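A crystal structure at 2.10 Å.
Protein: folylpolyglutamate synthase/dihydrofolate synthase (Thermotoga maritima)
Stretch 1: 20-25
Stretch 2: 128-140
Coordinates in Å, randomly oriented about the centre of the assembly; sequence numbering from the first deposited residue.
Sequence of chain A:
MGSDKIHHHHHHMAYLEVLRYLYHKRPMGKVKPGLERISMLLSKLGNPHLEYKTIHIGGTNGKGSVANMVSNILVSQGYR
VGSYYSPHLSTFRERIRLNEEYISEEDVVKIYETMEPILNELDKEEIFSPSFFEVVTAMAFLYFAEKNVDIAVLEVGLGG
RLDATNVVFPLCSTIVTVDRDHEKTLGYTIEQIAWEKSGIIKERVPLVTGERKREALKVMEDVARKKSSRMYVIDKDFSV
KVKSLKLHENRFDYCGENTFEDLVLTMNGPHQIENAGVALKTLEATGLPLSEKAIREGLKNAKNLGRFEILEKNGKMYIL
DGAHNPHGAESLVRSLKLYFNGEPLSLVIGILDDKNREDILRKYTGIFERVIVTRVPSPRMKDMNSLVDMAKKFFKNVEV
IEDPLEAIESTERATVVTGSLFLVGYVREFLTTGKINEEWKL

Stretch 1 (20-25) RYLYHK
Stretch 2 (128-140) FSPSFFEVVTAMA

This is a small, mainly apolar contact in which Leu 22, near the end of one helix, fits as a knob into the first turns of a second helix, while Lys 25 ties the loop before that second helix by one hydrogen bond. The two stretches lie in the same chain, at least 104 residues apart in sequence where they touch, and together bury 396 Å².

In the first stretch, residues 20-23 are helical, with phi/psi near -60/-45 through Leu 22 and -84/-6 at Tyr 23. His 24 N bonds to Arg 20 O at 2.9 Å, and Lys 25 N reaches back to Leu 22 O at 3.1 Å, a three-residue span tighter than the helical i to i+4 pattern. In the second stretch, residues 128-131 are loop, Pro 130 and Ser 131 being extended at -73/149 and -75/173. The helix then runs from Phe 132 through Ala 140 with regular i to i+4 bonds, beginning with Val 135 N to Ser 131 O at 2.9 Å. Ser 131 is the N-cap: its OG (chi1 66°, p) accepts from Glu 134 N at 3.2 Å, and Ser 131 N also donates to Glu 134 OE1 at 2.9 Å, both with N-H...acceptor angles of 162°.

The register is set where the CA atoms of Lys 25 and Phe 132 lie 5.5 Å apart, and Lys 25 CB lies 4.0 Å from Phe 132 CB. From there Leu 22, one turn back, faces the helix. Its CA-to-CB bond points toward the other stretch, and its m,t rotamer (-69°, 174°) places the side chain among Phe 132, Val 135, Val 136 and Met 139, residues spaced to form a hole on one helical face. Leu 22 CB is 3.7 Å from Phe 132 CE1, Leu 22 CD2 is 3.4 Å from Val 135 CG1, and Leu 22 CD1 is 4.1 Å from Val 136 CG2 and 4.2 Å from Met 139 SD. Val 135 and Val 136 are both t; Met 139 is m,t,p.

Phe 132 starts sideways, but its t rotamer (170°, chi2 75°) brings the ring nearer. Leu 22 O meets the ring edge near its plane, 3.4 Å from Phe 132 CD1. Tyr 23 points away at CA-to-CB, yet with chi1 -61° (m) and chi2 148° its CE2 reaches 3.5 Å from Phe 132 CE1. The Tyr 23 and Phe 132 ring centroids are 5.6 Å apart with planes at 34°, an oblique pairing.

Lys 25 also points toward the second stretch. Its m,m,t,t chain (-61°, -80°, -166°, 164°) runs past the helix start, with Lys 25 CE 4.1 Å from Val 135 CG2, and delivers Lys 25 NZ to Pro 130 O at 2.9 Å. This is the only hydrogen bond across the contact. Lys 25 NZ also donates weakly to Tyr 21 OH at 3.2 Å, within its own stretch; Tyr 21 has chi1 161° (t) and chi2 -80°.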

# COMPACT_ATOMS: atom_id res chain seq x y z
N ARG A 20 12.62 8.94 -15.43
CA ARG A 20 12.12 9.29 -16.76
C ARG A 20 11.99 8.06 -17.68
O ARG A 20 10.99 7.93 -18.37
CB ARG A 20 12.97 10.38 -17.38
CG ARG A 20 12.88 11.66 -16.56
CD ARG A 20 13.42 12.87 -17.26
NE ARG A 20 13.59 14.01 -16.35
CZ ARG A 20 14.70 14.31 -15.69
NH1 ARG A 20 15.79 13.57 -15.82
NH2 ARG A 20 14.74 15.37 -14.89
N TYR A 21 12.99 7.17 -17.69
CA TYR A 21 12.94 5.95 -18.51
C TYR A 21 11.76 5.11 -18.00
O TYR A 21 10.95 4.65 -18.79
CB TYR A 21 14.30 5.15 -18.53
CG TYR A 21 14.13 3.67 -18.97
CD1 TYR A 21 13.68 2.70 -18.05
CD2 TYR A 21 14.37 3.27 -20.30
CE1 TYR A 21 13.45 1.38 -18.43
CE2 TYR A 21 14.18 1.92 -20.71
CZ TYR A 21 13.71 0.97 -19.75
OH TYR A 21 13.47 -0.38 -20.09
N LEU A 22 11.64 4.88 -16.71
CA LEU A 22 10.52 4.10 -16.24
C LEU A 22 9.13 4.70 -16.61
O LEU A 22 8.20 4.00 -17.05
CB LEU A 22 10.63 3.89 -14.71
CG LEU A 22 11.77 2.98 -14.24
CD1 LEU A 22 11.85 2.97 -12.72
CD2 LEU A 22 11.52 1.57 -14.75
N TYR A 23 9.00 6.01 -16.43
CA TYR A 23 7.73 6.64 -16.60
C TYR A 23 7.43 6.99 -18.06
O TYR A 23 6.35 7.42 -18.37
CB TYR A 23 7.65 7.89 -15.72
CG TYR A 23 7.79 7.67 -14.22
CD1 TYR A 23 8.38 8.63 -13.43
CD2 TYR A 23 7.30 6.55 -13.60
CE1 TYR A 23 8.48 8.47 -12.06
CE2 TYR A 23 7.41 6.37 -12.21
CZ TYR A 23 8.02 7.32 -11.47
OH TYR A 23 8.15 7.17 -10.13
N HIS A 24 8.38 6.79 -18.97
CA HIS A 24 8.07 6.79 -20.41
C HIS A 24 7.25 5.52 -20.82
O HIS A 24 6.68 5.49 -21.91
CB HIS A 24 9.35 6.94 -21.31
CG HIS A 24 9.97 5.62 -21.74
ND1 HIS A 24 10.28 4.60 -20.86
CD2 HIS A 24 10.33 5.17 -22.97
CE1 HIS A 24 10.80 3.58 -21.52
NE2 HIS A 24 10.84 3.89 -22.80
N LYS A 25 7.21 4.48 -19.98
CA LYS A 25 6.60 3.18 -20.40
C LYS A 25 5.06 3.29 -20.62
O LYS A 25 4.27 3.67 -19.71
CB LYS A 25 6.94 2.05 -19.39
CG LYS A 25 8.47 1.70 -19.22
CD LYS A 25 8.98 0.78 -20.36
CE LYS A 25 10.34 0.10 -20.13
NZ LYS A 25 10.55 -1.04 -21.10
N PHE A 128 8.38 -8.25 -26.42
CA PHE A 128 9.30 -8.62 -25.34
C PHE A 128 9.54 -7.50 -24.36
O PHE A 128 10.08 -7.73 -23.27
CB PHE A 128 10.63 -9.13 -25.88
CG PHE A 128 10.50 -10.30 -26.83
CD1 PHE A 128 11.03 -10.25 -28.10
CD2 PHE A 128 9.81 -11.44 -26.43
CE1 PHE A 128 10.90 -11.32 -28.98
CE2 PHE A 128 9.68 -12.51 -27.29
CZ PHE A 128 10.22 -12.46 -28.57
N SER A 129 9.13 -6.30 -24.70
CA SER A 129 9.45 -5.13 -23.89
C SER A 129 8.72 -5.13 -22.55
O SER A 129 7.51 -5.13 -22.54
CB SER A 129 9.08 -3.89 -24.69
OG SER A 129 9.56 -2.75 -24.03
N PRO A 130 9.42 -5.11 -21.41
CA PRO A 130 8.71 -5.17 -20.14
C PRO A 130 7.99 -3.85 -19.81
O PRO A 130 8.42 -2.79 -20.22
CB PRO A 130 9.82 -5.51 -19.15
CG PRO A 130 11.00 -4.94 -19.70
CD PRO A 130 10.88 -5.02 -21.18
N SER A 131 6.87 -3.94 -19.11
CA SER A 131 6.08 -2.77 -18.73
C SER A 131 6.78 -2.06 -17.59
O SER A 131 7.74 -2.58 -17.03
CB SER A 131 4.67 -3.20 -18.28
OG SER A 131 4.73 -3.98 -17.08
N PHE A 132 6.29 -0.90 -17.21
CA PHE A 132 6.79 -0.21 -16.02
C PHE A 132 6.90 -1.13 -14.83
O PHE A 132 7.96 -1.27 -14.16
CB PHE A 132 5.84 0.95 -15.68
CG PHE A 132 6.10 1.57 -14.36
CD1 PHE A 132 7.20 2.42 -14.19
CD2 PHE A 132 5.27 1.29 -13.25
CE1 PHE A 132 7.46 2.98 -12.94
CE2 PHE A 132 5.54 1.85 -12.02
CZ PHE A 132 6.63 2.70 -11.87
N PHE A 133 5.78 -1.75 -14.51
CA PHE A 133 5.68 -2.58 -13.30
C PHE A 133 6.56 -3.82 -13.39
O PHE A 133 7.15 -4.27 -12.43
CB PHE A 133 4.23 -2.99 -13.02
CG PHE A 133 4.04 -3.62 -11.67
CD1 PHE A 133 4.24 -2.87 -10.51
CD2 PHE A 133 3.75 -4.96 -11.54
CE1 PHE A 133 4.11 -3.46 -9.27
CE2 PHE A 133 3.64 -5.56 -10.29
CZ PHE A 133 3.82 -4.82 -9.16
N GLU A 134 6.65 -4.38 -14.57
CA GLU A 134 7.56 -5.48 -14.79
C GLU A 134 8.97 -5.07 -14.50
O GLU A 134 9.69 -5.77 -13.80
CB GLU A 134 7.41 -6.00 -16.22
CG GLU A 134 6.06 -6.75 -16.32
CD GLU A 134 5.66 -7.12 -17.72
OE1 GLU A 134 6.34 -6.72 -18.71
OE2 GLU A 134 4.62 -7.80 -17.78
N VAL A 135 9.38 -3.91 -15.01
CA VAL A 135 10.77 -3.47 -14.79
C VAL A 135 11.04 -3.22 -13.29
O VAL A 135 12.03 -3.67 -12.74
CB VAL A 135 11.07 -2.23 -15.61
CG1 VAL A 135 12.48 -1.70 -15.24
CG2 VAL A 135 11.06 -2.58 -17.05
N VAL A 136 10.13 -2.51 -12.63
CA VAL A 136 10.31 -2.16 -11.24
C VAL A 136 10.36 -3.43 -10.37
O VAL A 136 11.15 -3.57 -9.44
CB VAL A 136 9.21 -1.20 -10.76
CG1 VAL A 136 9.40 -0.88 -9.25
CG2 VAL A 136 9.25 0.04 -11.55
N THR A 137 9.48 -4.37 -10.69
CA THR A 137 9.44 -5.61 -9.95
C THR A 137 10.74 -6.37 -10.09
O THR A 137 11.25 -6.91 -9.13
CB THR A 137 8.25 -6.48 -10.43
OG1 THR A 137 7.03 -5.76 -10.21
CG2 THR A 137 8.14 -7.75 -9.60
N ALA A 138 11.26 -6.42 -11.31
CA ALA A 138 12.52 -7.11 -11.55
C ALA A 138 13.67 -6.39 -10.84
O ALA A 138 14.63 -7.03 -10.35
CB ALA A 138 12.75 -7.21 -13.05
N MET A 139 13.59 -5.05 -10.83
CA MET A 139 14.52 -4.26 -10.06
C MET A 139 14.51 -4.65 -8.59
O MET A 139 15.54 -4.83 -8.00
CB MET A 139 14.15 -2.80 -10.14
CG MET A 139 14.49 -2.12 -11.45
SD MET A 139 14.14 -0.31 -11.37
CE MET A 139 14.68 0.06 -9.66
N ALA A 140 13.32 -4.76 -7.99
CA ALA A 140 13.23 -5.20 -6.62
C ALA A 140 13.84 -6.56 -6.45
O ALA A 140 14.65 -6.76 -5.59
CB ALA A 140 11.82 -5.19 -6.18